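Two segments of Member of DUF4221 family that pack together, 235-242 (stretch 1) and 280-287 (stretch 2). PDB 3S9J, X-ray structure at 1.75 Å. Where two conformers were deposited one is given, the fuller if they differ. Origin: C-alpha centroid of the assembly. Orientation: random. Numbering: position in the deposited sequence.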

# COMPACT_ATOMS: atom_id res chain seq x y z
N ASN A 235 -3.02 18.79 7.59
CA ASN A 235 -2.50 19.15 6.28
C ASN A 235 -1.26 18.34 5.94
O ASN A 235 -0.33 18.24 6.73
CB ASN A 235 -2.15 20.63 6.23
CG ASN A 235 -1.69 21.05 4.84
OD1 ASN A 235 -0.52 21.33 4.63
ND2 ASN A 235 -2.61 21.05 3.89
N ALA A 236 -1.23 17.78 4.74
CA ALA A 236 -0.09 16.99 4.30
C ALA A 236 0.12 17.25 2.81
O ALA A 236 0.28 16.32 2.03
CB ALA A 236 -0.33 15.51 4.57
N LYS A 237 0.12 18.53 2.44
CA LYS A 237 0.23 18.97 1.05
C LYS A 237 1.69 19.12 0.65
O LYS A 237 2.51 19.66 1.41
CB LYS A 237 -0.48 20.34 0.91
CG LYS A 237 -0.23 21.07 -0.39
CD LYS A 237 -0.92 22.44 -0.42
CE LYS A 237 -0.51 23.18 -1.69
NZ LYS A 237 0.96 23.43 -1.81
N SER A 238 2.01 18.69 -0.56
CA SER A 238 3.32 18.92 -1.17
C SER A 238 3.51 20.41 -1.52
O SER A 238 2.60 21.03 -2.09
CB SER A 238 3.45 18.15 -2.46
OG SER A 238 4.62 18.54 -3.16
N ARG A 239 4.70 20.94 -1.22
CA ARG A 239 5.01 22.32 -1.62
C ARG A 239 5.11 22.50 -3.14
O ARG A 239 5.08 23.62 -3.62
CB ARG A 239 6.28 22.83 -0.93
CG ARG A 239 7.59 22.16 -1.37
CD ARG A 239 8.60 22.18 -0.21
NE ARG A 239 8.09 21.47 0.96
CZ ARG A 239 8.58 21.58 2.20
NH1 ARG A 239 9.61 22.37 2.45
NH2 ARG A 239 8.02 20.88 3.18
N TYR A 240 5.19 21.40 -3.89
CA TYR A 240 5.35 21.47 -5.33
C TYR A 240 4.03 21.35 -6.07
O TYR A 240 4.03 21.54 -7.27
CB TYR A 240 6.31 20.37 -5.81
CG TYR A 240 7.63 20.47 -5.11
CD1 TYR A 240 8.48 21.55 -5.35
CD2 TYR A 240 8.05 19.50 -4.18
CE1 TYR A 240 9.68 21.69 -4.71
CE2 TYR A 240 9.27 19.64 -3.52
CZ TYR A 240 10.09 20.73 -3.81
OH TYR A 240 11.30 20.91 -3.18
N LEU A 241 2.94 21.07 -5.36
CA LEU A 241 1.62 20.85 -5.98
C LEU A 241 0.60 21.88 -5.55
O LEU A 241 0.58 22.33 -4.42
CB LEU A 241 1.05 19.47 -5.58
CG LEU A 241 1.87 18.24 -5.97
CD1 LEU A 241 1.17 16.97 -5.46
CD2 LEU A 241 2.11 18.22 -7.49
N LYS A 242 -0.26 22.22 -6.49
CA LYS A 242 -1.44 23.03 -6.23
C LYS A 242 -2.32 22.27 -5.24
O LYS A 242 -2.38 21.03 -5.29
CB LYS A 242 -2.16 23.20 -7.57
CG LYS A 242 -3.20 24.24 -7.63
CD LYS A 242 -3.91 24.20 -9.00
CE LYS A 242 -4.97 25.28 -9.10
NZ LYS A 242 -4.33 26.60 -9.06
N TYR A 280 5.88 9.21 6.26
CA TYR A 280 6.27 9.58 4.90
C TYR A 280 5.02 9.58 4.02
O TYR A 280 4.32 8.57 3.95
CB TYR A 280 7.29 8.61 4.32
CG TYR A 280 8.50 8.40 5.19
CD1 TYR A 280 9.41 9.43 5.40
CD2 TYR A 280 8.76 7.16 5.78
CE1 TYR A 280 10.51 9.26 6.22
CE2 TYR A 280 9.89 6.98 6.60
CZ TYR A 280 10.76 8.02 6.80
OH TYR A 280 11.86 7.87 7.63
N ARG A 281 4.77 10.69 3.34
CA ARG A 281 3.72 10.72 2.33
C ARG A 281 4.34 10.95 0.96
O ARG A 281 5.08 11.92 0.73
CB ARG A 281 2.67 11.80 2.64
CG ARG A 281 1.42 11.61 1.81
CD ARG A 281 0.37 12.68 2.04
NE ARG A 281 -0.90 12.24 1.48
CZ ARG A 281 -1.94 13.01 1.21
NH1 ARG A 281 -1.89 14.33 1.42
NH2 ARG A 281 -3.03 12.45 0.70
N PHE A 282 4.04 10.05 0.04
CA PHE A 282 4.56 10.16 -1.32
C PHE A 282 3.59 11.02 -2.16
O PHE A 282 2.37 10.91 -2.01
CB PHE A 282 4.68 8.77 -1.96
CG PHE A 282 5.86 7.95 -1.46
CD1 PHE A 282 5.97 7.58 -0.12
CD2 PHE A 282 6.85 7.55 -2.33
CE1 PHE A 282 7.05 6.84 0.32
CE2 PHE A 282 7.94 6.81 -1.90
CZ PHE A 282 8.03 6.43 -0.56
N ALA A 283 4.15 11.85 -3.04
CA ALA A 283 3.35 12.71 -3.93
C ALA A 283 3.85 12.52 -5.36
O ALA A 283 5.06 12.53 -5.57
CB ALA A 283 3.51 14.16 -3.51
N GLU A 284 2.93 12.34 -6.30
CA GLU A 284 3.26 12.21 -7.70
C GLU A 284 3.17 13.59 -8.35
O GLU A 284 2.16 14.27 -8.22
CB GLU A 284 2.31 11.24 -8.40
CG GLU A 284 2.21 9.88 -7.73
CD GLU A 284 1.46 8.83 -8.55
OE1 GLU A 284 0.68 9.15 -9.48
OE2 GLU A 284 1.69 7.62 -8.25
N MSE A 285 4.22 13.97 -9.07
CA MSE A 285 4.25 15.25 -9.78
C MSE A 285 3.45 15.18 -11.06
O MSE A 285 3.22 14.09 -11.60
CB MSE A 285 5.68 15.62 -10.11
CG MSE A 285 6.60 15.77 -8.88
SE MSE A 285 6.08 17.16 -7.66
CE MSE A 285 5.14 16.12 -6.30
N PRO A 286 3.06 16.36 -11.60
CA PRO A 286 2.29 16.30 -12.83
C PRO A 286 3.05 15.70 -14.01
O PRO A 286 4.28 15.88 -14.13
CB PRO A 286 1.95 17.78 -13.11
CG PRO A 286 2.21 18.52 -11.84
CD PRO A 286 3.26 17.72 -11.11
N TYR A 287 2.28 15.06 -14.89
CA TYR A 287 2.83 14.40 -16.06
C TYR A 287 1.77 14.36 -17.14
O TYR A 287 0.56 14.53 -16.88
CB TYR A 287 3.16 12.96 -15.63
CG TYR A 287 4.09 12.16 -16.50
CD1 TYR A 287 5.44 12.22 -16.32
CD2 TYR A 287 3.59 11.29 -17.46
CE1 TYR A 287 6.31 11.47 -17.10
CE2 TYR A 287 4.44 10.52 -18.24
CZ TYR A 287 5.80 10.61 -18.03
OH TYR A 287 6.68 9.85 -18.77

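The contact between the two stretches is small, burying about 310 Å² in all, and combines one polar anchor with a run of apolar contacts. Stretch 2 enters as a β-strand through Glu-284 and then continues as loop; stretch 1 has its chain reversed by a type I β turn from Ser-238 to Leu-241. Ser-238 CA and Ala-283 CA are 6.8 Å apart, and Ala-236 CA and Arg-281 CA 7.6 Å, so side chains bridge the gap.

The polar anchor is supplied by Arg-281. Its CA-to-CB bond points toward stretch 1, and chi1, chi2 and chi3 are all t, so the side chain is extended and carries the guanidinium to the backbone of Ala-236. There Arg-281 NH1 donates a hydrogen bond to Ala-236 O, 3.0 Å away with an N-H...O angle of 153°. The carbonyl oxygen lies at the edge of the guanidinium, near its plane, as suits an in-plane N-H donor. Ala-236 CB lies 3.7 Å from Arg-281 NH1, so the methyl packs beside the hydrogen-bonding group. Hydrogen bonds elsewhere in the structure help satisfy this buried arginine.

Farther along, two short side chains face each other, with Ser-238 CB 4.1 Å from Ala-283 CB. With chi1 t, Ser-238 places OG to accept a hydrogen bond from Tyr-240 N (3.0 Å, 159°), inside the turn. The backbone bond from Leu-241 N to Ser-238 O, at 3.3 Å, closes the same turn. Lys-237, whose CA-to-CB bond points away from stretch 2, runs t, t, t before chi4 turns to m, letting NZ hydrogen-bond Ser-238 O and Leu-241 O, each at 2.9 Å.

Leu-241 makes the broadest contact. Its CA-to-CB bond points sideways, but the m, t rotamer brings the branched end nearer to stretch 2. Leu-241 CD1 lies 4.1 Å from Ala-283 CB and CD2 3.8 Å from Pro-286 CD; both methyls are near Met-285 CE, CD2 the nearer at 3.9 Å. Met-285, present as selenomethionine, also starts sideways; chi1 and chi2 are both m, and chi3 at 99° lies between wells. This folded conformation sets SE 3.7 Å from Tyr-240 CB and CE 4.0 Å from Ser-238 OG. The Tyr-240 ring leads away from stretch 2, leaving Met-285 SE 5.5 Å from its centroid in an oblique approach. Leu-241, Ala-283 and Met-285 are buried, where apolar side chains pack without needing polar partners; Tyr-240 and Pro-286, both exposed, contribute smaller areas.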